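Local coordinates for STM4351 (Salmonella enterica, PDB 2Y7I), which binds arginine with high specificity as a periplasmic solute-binding protein of family 3, probably as the receptor component of an uptake system, at residues 4-9 and 43-48; 93-98 and 179-184; 12-17 and 49-54; 77-82 and 120-125. All coordinates share one frame; numbering follows the deposited sequence.

Contact 1: 4-9 and 43-48. With ZN (zinc ion), chain E.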
# COMPACT_ATOMS: atom_id res chain seq x y z
N SER A 4 -5.25 -30.07 -7.63
CA SER A 4 -4.96 -28.73 -8.12
C SER A 4 -4.88 -27.79 -6.92
O SER A 4 -5.38 -28.11 -5.84
CB SER A 4 -6.06 -28.25 -9.07
OG SER A 4 -7.28 -28.01 -8.38
N ALA A 5 -4.25 -26.63 -7.11
CA ALA A 5 -4.25 -25.60 -6.08
C ALA A 5 -5.69 -25.08 -5.95
O ALA A 5 -6.45 -25.12 -6.92
CB ALA A 5 -3.32 -24.46 -6.46
N ARG A 6 -6.06 -24.63 -4.75
CA ARG A 6 -7.35 -23.98 -4.57
C ARG A 6 -7.45 -22.81 -5.55
O ARG A 6 -6.46 -22.14 -5.84
CB ARG A 6 -7.53 -23.51 -3.12
CG ARG A 6 -6.59 -22.40 -2.67
CD ARG A 6 -6.70 -22.09 -1.17
NE ARG A 6 -7.93 -21.40 -0.80
CZ ARG A 6 -8.04 -20.55 0.22
NH1 ARG A 6 -6.98 -20.28 0.98
NH2 ARG A 6 -9.20 -19.97 0.49
N THR A 7 -8.65 -22.61 -6.09
CA THR A 7 -8.88 -21.58 -7.10
C THR A 7 -9.98 -20.64 -6.63
O THR A 7 -11.11 -21.06 -6.40
CB THR A 7 -9.21 -22.19 -8.49
OG1 THR A 7 -8.12 -23.01 -8.92
CG2 THR A 7 -9.43 -21.09 -9.53
N LEU A 8 -9.61 -19.37 -6.50
CA LEU A 8 -10.53 -18.33 -6.08
C LEU A 8 -11.17 -17.71 -7.33
O LEU A 8 -10.47 -17.18 -8.21
CB LEU A 8 -9.76 -17.28 -5.27
CG LEU A 8 -10.48 -16.30 -4.36
CD1 LEU A 8 -11.38 -17.03 -3.36
CD2 LEU A 8 -9.44 -15.46 -3.60
N HIS A 9 -12.50 -17.79 -7.40
CA HIS A 9 -13.25 -17.34 -8.57
C HIS A 9 -13.73 -15.90 -8.34
O HIS A 9 -14.54 -15.66 -7.45
CB HIS A 9 -14.43 -18.28 -8.86
CG HIS A 9 -14.02 -19.71 -9.06
ND1 HIS A 9 -14.01 -20.64 -8.03
CD2 HIS A 9 -13.60 -20.38 -10.16
CE1 HIS A 9 -13.61 -21.81 -8.50
NE2 HIS A 9 -13.35 -21.68 -9.79
N MET A 43 -2.37 -16.06 -0.82
CA MET A 43 -3.28 -17.07 -0.30
C MET A 43 -2.94 -18.48 -0.80
O MET A 43 -3.65 -19.44 -0.49
CB MET A 43 -4.72 -16.71 -0.67
CG MET A 43 -5.25 -15.46 0.05
SD MET A 43 -6.92 -15.01 -0.44
CE MET A 43 -7.83 -16.51 -0.06
N GLN A 44 -1.85 -18.58 -1.57
CA GLN A 44 -1.42 -19.82 -2.22
C GLN A 44 -2.56 -20.44 -3.05
O GLN A 44 -2.79 -21.65 -3.02
CB GLN A 44 -0.83 -20.81 -1.21
CG GLN A 44 0.50 -20.33 -0.66
CD GLN A 44 1.02 -21.18 0.49
OE1 GLN A 44 0.35 -21.32 1.52
NE2 GLN A 44 2.21 -21.74 0.31
N ALA A 45 -3.25 -19.56 -3.77
CA ALA A 45 -4.39 -19.91 -4.61
C ALA A 45 -4.18 -19.47 -6.04
O ALA A 45 -3.43 -18.53 -6.31
CB ALA A 45 -5.66 -19.27 -4.06
N GLU A 46 -4.84 -20.16 -6.96
CA GLU A 46 -4.94 -19.74 -8.34
C GLU A 46 -6.13 -18.78 -8.45
O GLU A 46 -7.02 -18.79 -7.59
CB GLU A 46 -5.13 -20.94 -9.26
CG GLU A 46 -3.92 -21.88 -9.36
CD GLU A 46 -2.90 -21.44 -10.40
OE1 GLU A 46 -3.29 -21.21 -11.57
OE2 GLU A 46 -1.71 -21.30 -10.04
N CYS A 47 -6.14 -17.98 -9.51
CA CYS A 47 -7.17 -16.98 -9.72
C CYS A 47 -7.97 -17.27 -10.99
O CYS A 47 -7.40 -17.62 -12.03
CB CYS A 47 -6.53 -15.60 -9.83
SG CYS A 47 -7.69 -14.28 -9.59
N SER A 48 -9.29 -17.14 -10.91
CA SER A 48 -10.14 -17.25 -12.08
C SER A 48 -11.08 -16.05 -12.17
O SER A 48 -11.65 -15.65 -11.15
CB SER A 48 -10.93 -18.56 -12.04
OG SER A 48 -11.58 -18.76 -13.27
ZN ZN E . -14.90 -20.67 -6.16
O HOH W 1 -16.89 -20.29 -6.87
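Three backbone hydrogen bonds join segments 4-9 and 43-48. E46 N gives to R6 O nearly along the C=O axis, L8 N to E46 O at 2.9 Å in the carbonyl plane, and S48 N approaches L8 O from 27° out of the L8 carbonyl plane. CA-H...O contacts accompany them, the straightest from T7 CA to E46 O. This is parallel pairing: the short axes diverge by 26° at 4.6 Å, in the three-stranded parallel sheet where 7-12 lies between 46-51 and 68-69. Strand 46-51 follows helix 31-42, closed by a Schellman motif at Q44, the first residue out of helical geometry.

Apolar contacts divide between the two faces. On the face of L8 and C47, L8 CD2 meets M43 CE at 4.0 Å, the chains crossing at about a right angle against L202 of helix 200-214. On the other face, T7 CG2 and H9 CD2 both approach S48 CB.

The polar side chains find partners beyond the strand pair. R6 lays its guanidinium by M43 CE, 3.8 Å from NH2, while NH1 forms a salt bridge with E205. H9 ND1 binds zinc at 2.1 Å, together with D67 and a water.

Contact 2: 93-98 and 179-184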
# COMPACT_ATOMS: atom_id res chain seq x y z
N LEU A 93 -12.26 7.94 -5.74
CA LEU A 93 -11.94 9.30 -6.16
C LEU A 93 -13.13 10.04 -6.78
O LEU A 93 -14.26 9.51 -6.82
CB LEU A 93 -10.71 9.33 -7.08
CG LEU A 93 -9.28 9.28 -6.53
CD1 LEU A 93 -9.13 9.99 -5.18
CD2 LEU A 93 -8.78 7.85 -6.45
N SER A 94 -12.88 11.26 -7.25
CA SER A 94 -13.92 12.11 -7.81
C SER A 94 -14.39 11.63 -9.19
O SER A 94 -13.63 11.02 -9.95
CB SER A 94 -13.46 13.57 -7.88
OG SER A 94 -13.31 14.09 -6.58
N ALA A 95 -15.66 11.91 -9.49
CA ALA A 95 -16.26 11.51 -10.74
C ALA A 95 -16.24 12.70 -11.68
O ALA A 95 -16.34 13.85 -11.24
CB ALA A 95 -17.66 11.01 -10.52
N VAL A 96 -16.11 12.43 -12.97
CA VAL A 96 -16.03 13.47 -13.98
C VAL A 96 -16.94 13.17 -15.16
O VAL A 96 -17.29 12.01 -15.41
CB VAL A 96 -14.56 13.70 -14.47
CG1 VAL A 96 -13.64 14.20 -13.33
CG2 VAL A 96 -13.98 12.45 -15.12
N VAL A 97 -17.31 14.23 -15.88
CA VAL A 97 -18.00 14.09 -17.15
C VAL A 97 -16.97 14.32 -18.24
O VAL A 97 -16.11 15.19 -18.11
CB VAL A 97 -19.14 15.11 -17.33
CG1 VAL A 97 -19.92 14.82 -18.62
CG2 VAL A 97 -20.08 15.07 -16.13
N VAL A 98 -17.03 13.51 -19.29
CA VAL A 98 -16.29 13.81 -20.51
C VAL A 98 -17.28 14.28 -21.57
O VAL A 98 -18.34 13.69 -21.73
CB VAL A 98 -15.42 12.62 -20.98
CG1 VAL A 98 -16.26 11.31 -21.15
CG2 VAL A 98 -14.63 13.00 -22.24
N GLU A 179 -16.40 21.10 -13.97
CA GLU A 179 -17.05 20.77 -12.70
C GLU A 179 -17.02 19.27 -12.47
O GLU A 179 -17.51 18.50 -13.30
CB GLU A 179 -18.50 21.28 -12.63
CG GLU A 179 -19.13 21.03 -11.24
CD GLU A 179 -20.56 21.50 -11.11
OE1 GLU A 179 -21.17 22.00 -12.09
OE2 GLU A 179 -21.11 21.35 -9.99
N ARG A 180 -16.45 18.86 -11.33
CA ARG A 180 -16.42 17.47 -10.93
C ARG A 180 -17.46 17.21 -9.84
O ARG A 180 -18.00 18.14 -9.25
CB ARG A 180 -15.02 17.11 -10.42
CG ARG A 180 -13.95 17.41 -11.46
CD ARG A 180 -12.61 16.85 -11.08
NE ARG A 180 -11.65 17.11 -12.15
CZ ARG A 180 -10.52 16.43 -12.33
NH1 ARG A 180 -10.18 15.44 -11.50
NH2 ARG A 180 -9.72 16.76 -13.34
N ALA A 181 -17.73 15.93 -9.59
CA ALA A 181 -18.67 15.52 -8.55
C ALA A 181 -17.90 14.80 -7.46
O ALA A 181 -17.17 13.84 -7.73
CB ALA A 181 -19.74 14.60 -9.12
N SER A 182 -18.06 15.27 -6.23
CA SER A 182 -17.29 14.75 -5.10
C SER A 182 -18.15 14.46 -3.87
O SER A 182 -17.65 13.90 -2.89
CB SER A 182 -16.18 15.74 -4.72
OG SER A 182 -15.09 15.64 -5.63
N ASP A 183 -19.44 14.84 -3.94
CA ASP A 183 -20.38 14.73 -2.80
C ASP A 183 -20.09 13.48 -1.96
O ASP A 183 -20.21 12.36 -2.46
CB ASP A 183 -21.83 14.74 -3.32
CG ASP A 183 -22.88 14.76 -2.20
OD1 ASP A 183 -22.60 14.30 -1.07
OD2 ASP A 183 -24.01 15.22 -2.47
N PRO A 184 -19.69 13.66 -0.68
CA PRO A 184 -19.27 12.49 0.10
C PRO A 184 -20.41 11.55 0.53
O PRO A 184 -20.14 10.50 1.10
CB PRO A 184 -18.55 13.10 1.30
CG PRO A 184 -19.14 14.46 1.45
CD PRO A 184 -19.44 14.93 0.05
O HOH W 2 -16.32 16.61 -14.67
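A95 and A181 form a single antiparallel hydrogen-bonded pair, their CA atoms 5.2 Å apart, with A95 N giving to A181 O and A181 N giving to A95 O, both in the carbonyl plane and the second almost perfectly straight at 179°. Two residues from the pair on each chain, a water takes over: it accepts from V97 N and donates to E179 O.

At the other end the hydroxyls of S94 and S182 meet tip to tip, OG to OG at 2.5 Å, a short hydrogen bond in one of the two conformers modelled for each serine; either hydroxyl could be the donor. Both OG atoms stand beside their own backbone N. V96 and R180 run side by side in the same direction. The extended R180 chain passes V96 CG1, with CD at 3.6 Å from that methyl, which also sits 3.5 Å above one face of the guanidinium, toward its rim.

Segment 179-184 thus prolongs, as irregular chain, the edge pairing of strand 174-176 with strand 95-100. A95 and A181 both pack on F158 of strand 156-160 and on helix 122-130, at H123 and Y126 respectively, whereas V96 and R180 face I164 and V161 of helix 161-168.

Contact 3: 12-17 and 49-54. With ARG (arginine), chain C.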
# COMPACT_ATOMS: atom_id res chain seq x y z
N THR A 12 -15.95 -9.89 -12.31
CA THR A 12 -15.61 -8.50 -12.64
C THR A 12 -16.36 -8.06 -13.90
O THR A 12 -17.02 -8.86 -14.58
CB THR A 12 -14.08 -8.29 -12.82
OG1 THR A 12 -13.77 -6.90 -12.74
CG2 THR A 12 -13.59 -8.83 -14.16
N SER A 13 -16.26 -6.77 -14.21
CA SER A 13 -16.79 -6.20 -15.44
C SER A 13 -15.67 -5.47 -16.15
O SER A 13 -15.32 -4.34 -15.78
CB SER A 13 -17.93 -5.23 -15.15
OG SER A 13 -18.50 -4.80 -16.37
N ALA A 14 -15.10 -6.14 -17.15
CA ALA A 14 -13.89 -5.68 -17.84
C ALA A 14 -14.17 -4.64 -18.93
O ALA A 14 -13.75 -4.80 -20.07
CB ALA A 14 -13.14 -6.88 -18.41
N THR A 15 -14.86 -3.57 -18.53
CA THR A 15 -15.32 -2.49 -19.40
C THR A 15 -14.66 -1.17 -19.01
O THR A 15 -15.04 -0.10 -19.50
CB THR A 15 -16.86 -2.30 -19.21
OG1 THR A 15 -17.15 -2.14 -17.81
CG2 THR A 15 -17.61 -3.51 -19.73
N TYR A 16 -13.67 -1.25 -18.12
CA TYR A 16 -13.29 -0.11 -17.29
C TYR A 16 -11.77 0.04 -17.09
O TYR A 16 -11.29 0.02 -15.97
CB TYR A 16 -14.00 -0.25 -15.92
CG TYR A 16 -14.47 1.06 -15.29
CD1 TYR A 16 -15.24 1.98 -16.01
CD2 TYR A 16 -14.17 1.36 -13.95
CE1 TYR A 16 -15.67 3.17 -15.44
CE2 TYR A 16 -14.60 2.56 -13.37
CZ TYR A 16 -15.36 3.46 -14.12
OH TYR A 16 -15.81 4.64 -13.56
N ALA A 17 -11.02 0.20 -18.18
CA ALA A 17 -9.59 0.48 -18.09
C ALA A 17 -9.39 1.76 -17.28
O ALA A 17 -10.18 2.69 -17.44
CB ALA A 17 -8.98 0.67 -19.50
N PHE A 49 -11.24 -15.49 -13.37
CA PHE A 49 -12.12 -14.33 -13.57
C PHE A 49 -13.30 -14.62 -14.47
O PHE A 49 -13.16 -15.31 -15.49
CB PHE A 49 -11.35 -13.14 -14.13
CG PHE A 49 -10.33 -12.58 -13.19
CD1 PHE A 49 -10.70 -11.68 -12.21
CD2 PHE A 49 -9.00 -12.96 -13.29
CE1 PHE A 49 -9.76 -11.16 -11.32
CE2 PHE A 49 -8.05 -12.44 -12.41
CZ PHE A 49 -8.43 -11.54 -11.43
N THR A 50 -14.46 -14.10 -14.09
CA THR A 50 -15.66 -14.13 -14.93
C THR A 50 -16.04 -12.69 -15.22
O THR A 50 -16.15 -11.88 -14.30
CB THR A 50 -16.81 -14.88 -14.24
OG1 THR A 50 -16.38 -16.21 -13.92
CG2 THR A 50 -18.06 -14.97 -15.14
N ASN A 51 -16.19 -12.37 -16.51
CA ASN A 51 -16.50 -11.03 -16.98
C ASN A 51 -17.98 -10.92 -17.36
O ASN A 51 -18.46 -11.63 -18.24
CB ASN A 51 -15.58 -10.71 -18.18
CG ASN A 51 -15.93 -9.41 -18.89
OD1 ASN A 51 -15.71 -9.29 -20.09
ND2 ASN A 51 -16.44 -8.44 -18.16
N GLN A 52 -18.71 -10.05 -16.66
CA GLN A 52 -20.15 -9.87 -16.89
C GLN A 52 -20.52 -8.43 -16.51
O GLN A 52 -19.67 -7.70 -15.98
CB GLN A 52 -20.98 -10.90 -16.12
CG GLN A 52 -20.86 -10.83 -14.59
CD GLN A 52 -21.60 -11.96 -13.88
OE1 GLN A 52 -21.27 -13.14 -14.05
NE2 GLN A 52 -22.60 -11.60 -13.08
N SER A 53 -21.75 -8.01 -16.77
CA SER A 53 -22.14 -6.61 -16.54
C SER A 53 -21.94 -6.19 -15.08
O SER A 53 -22.17 -7.00 -14.16
CB SER A 53 -23.58 -6.34 -17.02
OG SER A 53 -24.52 -7.15 -16.32
N PHE A 54 -21.53 -4.95 -14.86
CA PHE A 54 -21.22 -4.47 -13.50
C PHE A 54 -22.40 -4.62 -12.55
O PHE A 54 -22.23 -5.03 -11.39
CB PHE A 54 -20.78 -2.99 -13.52
CG PHE A 54 -20.46 -2.43 -12.15
CD1 PHE A 54 -19.20 -2.65 -11.58
CD2 PHE A 54 -21.41 -1.71 -11.42
CE1 PHE A 54 -18.89 -2.13 -10.31
CE2 PHE A 54 -21.11 -1.19 -10.15
CZ PHE A 54 -19.85 -1.42 -9.60
N ARG C . -16.49 3.23 -9.08
CA ARG C . -17.88 3.21 -9.63
C ARG C . -18.80 2.45 -8.67
O ARG C . -19.98 2.29 -8.96
CB ARG C . -17.92 2.57 -11.03
CG ARG C . -17.29 1.16 -11.10
CD ARG C . -17.48 0.50 -12.46
NE ARG C . -16.60 -0.66 -12.58
CZ ARG C . -16.54 -1.47 -13.63
NH1 ARG C . -17.31 -1.28 -14.70
NH2 ARG C . -15.70 -2.48 -13.61
OXT ARG C . -18.36 1.96 -7.62
O HOH W 3 -20.80 -3.36 -16.87
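F54 can be traced outward from its backbone into the arginine pocket. Its CB lies 4.0 Å from S13 CB, and CG is anti to the backbone N (chi1 180°), which swings the ring away from 12-17 and over the ligand. CD1 then approaches ARG NE at 3.4 Å, CE1 touches ARG NE and CD, and at the far end CZ meets ARG CG and O. The aliphatic CD of the ligand lies 3.6 Å above one ring face, toward the rim. Y16 takes the same ligand carbon over one of its own faces.

The backbone pairing sets where the two chains diverge toward the pocket. T12 pairs with N51 in parallel: T12 N gives to T50 O and Q52 N gives to T12 O, at 2.8 and 2.9 Å, each nearly along the C=O axis. Beyond this bridge both chains leave the sheet as loops. S13 OG, anti to its backbone N, shares a water with F54 N, 2.7 Å from that nitrogen, and the inverse gamma turn centred on A14 joins T15 N to S13 O. That same S13 O accepts from ARG NH2 at 2.9 Å.

Polar grip and aromatic cover are therefore supplied together. Two rings flanking a cationic side chain are consistent with cation-pi attraction, while the S13 carbonyl, with E20, E118 and other acceptors, probably underlies the selectivity for arginine.

Contact 4: 77-82 and 120-125. With ARG (arginine), chain C; ACT (acetate ion), chain G.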
# COMPACT_ATOMS: atom_id res chain seq x y z
N PRO A 77 -22.54 2.46 1.40
CA PRO A 77 -23.44 1.91 2.43
C PRO A 77 -24.50 0.98 1.84
O PRO A 77 -24.81 -0.05 2.45
CB PRO A 77 -24.11 3.16 3.02
CG PRO A 77 -23.20 4.28 2.73
CD PRO A 77 -22.52 3.94 1.42
N LYS A 78 -25.03 1.31 0.67
CA LYS A 78 -26.00 0.43 0.01
C LYS A 78 -25.43 -0.94 -0.30
O LYS A 78 -26.10 -1.96 -0.12
CB LYS A 78 -26.55 1.07 -1.27
CG LYS A 78 -27.92 1.71 -1.11
CD LYS A 78 -28.32 2.48 -2.39
CE LYS A 78 -29.84 2.50 -2.56
NZ LYS A 78 -30.30 3.62 -3.44
N ARG A 79 -24.20 -0.98 -0.78
CA ARG A 79 -23.58 -2.26 -1.11
C ARG A 79 -23.22 -3.03 0.16
O ARG A 79 -23.29 -4.25 0.17
CB ARG A 79 -22.38 -2.07 -2.02
CG ARG A 79 -22.78 -1.53 -3.39
CD ARG A 79 -21.57 -1.10 -4.20
NE ARG A 79 -21.98 -0.55 -5.49
CZ ARG A 79 -21.23 0.27 -6.21
NH1 ARG A 79 -20.03 0.64 -5.75
NH2 ARG A 79 -21.67 0.73 -7.38
N GLU A 80 -22.86 -2.30 1.22
CA GLU A 80 -22.52 -2.92 2.50
C GLU A 80 -23.72 -3.63 3.16
O GLU A 80 -23.53 -4.49 4.02
CB GLU A 80 -21.93 -1.88 3.46
CG GLU A 80 -20.53 -1.42 3.09
CD GLU A 80 -20.01 -0.32 4.01
OE1 GLU A 80 -20.83 0.34 4.67
OE2 GLU A 80 -18.78 -0.12 4.06
N GLN A 81 -24.93 -3.28 2.75
CA GLN A 81 -26.13 -4.01 3.19
C GLN A 81 -26.27 -5.36 2.47
O GLN A 81 -26.96 -6.26 2.96
CB GLN A 81 -27.41 -3.20 2.92
CG GLN A 81 -27.47 -1.80 3.52
CD GLN A 81 -28.78 -1.08 3.22
OE1 GLN A 81 -29.25 -1.07 2.08
NE2 GLN A 81 -29.38 -0.47 4.24
N GLN A 82 -25.61 -5.48 1.33
CA GLN A 82 -25.77 -6.64 0.45
C GLN A 82 -24.61 -7.62 0.52
O GLN A 82 -24.80 -8.82 0.36
CB GLN A 82 -25.94 -6.18 -1.00
CG GLN A 82 -26.98 -5.10 -1.17
CD GLN A 82 -27.09 -4.62 -2.60
OE1 GLN A 82 -26.09 -4.43 -3.28
NE2 GLN A 82 -28.32 -4.42 -3.06
N GLY A 120 -26.06 0.51 -12.06
CA GLY A 120 -25.58 -0.05 -10.78
C GLY A 120 -24.47 0.72 -10.08
O GLY A 120 -24.04 0.33 -8.98
N THR A 121 -24.04 1.83 -10.68
CA THR A 121 -22.88 2.59 -10.18
C THR A 121 -23.23 3.74 -9.23
O THR A 121 -24.38 4.20 -9.18
CB THR A 121 -22.00 3.15 -11.34
OG1 THR A 121 -22.75 4.12 -12.11
CG2 THR A 121 -21.54 2.04 -12.24
N THR A 122 -22.22 4.19 -8.51
CA THR A 122 -22.27 5.44 -7.74
C THR A 122 -22.68 6.59 -8.65
O THR A 122 -23.47 7.46 -8.26
CB THR A 122 -20.88 5.77 -7.17
OG1 THR A 122 -19.92 5.64 -8.22
CG2 THR A 122 -20.51 4.79 -6.07
N HIS A 123 -22.14 6.60 -9.86
CA HIS A 123 -22.39 7.67 -10.81
C HIS A 123 -23.85 7.76 -11.19
O HIS A 123 -24.40 8.86 -11.29
CB HIS A 123 -21.51 7.48 -12.05
CG HIS A 123 -20.09 7.17 -11.72
ND1 HIS A 123 -19.31 8.01 -10.96
CD2 HIS A 123 -19.33 6.08 -12.01
CE1 HIS A 123 -18.11 7.47 -10.81
NE2 HIS A 123 -18.10 6.30 -11.43
N GLN A 124 -24.48 6.61 -11.38
CA GLN A 124 -25.89 6.57 -11.71
C GLN A 124 -26.71 7.16 -10.57
O GLN A 124 -27.60 7.99 -10.80
CB GLN A 124 -26.34 5.13 -12.00
CG GLN A 124 -27.85 4.98 -12.20
CD GLN A 124 -28.22 3.55 -12.61
OE1 GLN A 124 -27.97 2.59 -11.88
NE2 GLN A 124 -28.83 3.42 -13.79
N ARG A 125 -26.40 6.75 -9.34
CA ARG A 125 -27.15 7.22 -8.17
C ARG A 125 -26.96 8.72 -7.97
O ARG A 125 -27.93 9.46 -7.76
CB ARG A 125 -26.77 6.43 -6.91
CG ARG A 125 -27.74 6.64 -5.75
CD ARG A 125 -27.48 5.67 -4.60
NE ARG A 125 -26.31 6.02 -3.78
CZ ARG A 125 -26.34 6.82 -2.72
NH1 ARG A 125 -27.47 7.40 -2.34
NH2 ARG A 125 -25.22 7.06 -2.04
N ARG C . -16.49 3.23 -9.08
CA ARG C . -17.88 3.21 -9.63
C ARG C . -18.80 2.45 -8.67
O ARG C . -19.98 2.29 -8.96
CB ARG C . -17.92 2.57 -11.03
CG ARG C . -17.29 1.16 -11.10
CD ARG C . -17.48 0.50 -12.46
NE ARG C . -16.60 -0.66 -12.58
CZ ARG C . -16.54 -1.47 -13.63
NH1 ARG C . -17.31 -1.28 -14.70
NH2 ARG C . -15.70 -2.48 -13.61
OXT ARG C . -18.36 1.96 -7.62
C ACT G . -24.51 2.92 -4.47
O ACT G . -24.40 1.82 -3.90
OXT ACT G . -24.42 3.93 -3.73
CH3 ACT G . -24.72 3.02 -5.95
O HOH W 4 -24.39 -1.20 -6.73
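This is a polar, ligand-mediated contact across the binding cleft, reaching from the weakly bonded helix 77-80 to the start of helix 122-130. The closest CA atoms, of K78 and T122, are 10.0 Å apart, so side chains and bound groups bridge the gap.

R79 does most of this. Its chain runs extended from CG to NE, and NH2 gives to G120 O at 2.9 Å, 1° out of the guanidinium plane and on a carbonyl lone pair. NH2 also gives to ARG O at 2.8 Å in a nearly straight bond of 173°, while NH1 reaches ARG OXT, likewise at 2.8 Å. The two terminal nitrogens thus take one carboxylate oxygen each. NH1 is held in addition by D74 O, and a water links NE to G120 O, which fixes the rotation of the planar group.

A charged arginine gripping the ligand carboxylate, with a helix N-terminus beside it, is the familiar amino-acid anchor of family 3 binding proteins. Here T122 N, in the first turn of the helix, donates to ARG O at 3.0 Å, and the helix end would probably add favourable electrostatics. T121 is the N-cap: its OG1 accepts from Q124 N and is also hydrogen-bonded to E118 O. Q124 OE1 in turn takes G120 N, steadying the loop that offers G120 O.

K78 and R125 reach toward each other tip to tip, NZ 3.7 Å from R125 CD, a meeting of like charges beside which an acetate, probably from the crystallisation liquor, accepts from R125 NE at 2.8 Å.

In the fold
Contacts 1 and 3 follow one another along the same two strands, 7-12 and 46-51, with centres about 19 Å apart: contact 1 lies at the outer, zinc-binding end of the sheet and contact 3 where the strands open onto the ligand. Contact 2 belongs to the other, mixed sheet, its centre about 36 Å from that of contact 1. Contact 4 joins the two halves, touching contact 3 through F54 CE2 and R79 NH2 (3.4 Å) and contact 2 through A95 CB and H123 ND1 (3.5 Å). Along the chain, contacts 1 and 3 interleave before contacts 2 and 4, which interleave in turn. Contacts 3 and 4 grip the arginine by side chain and carboxylate respectively.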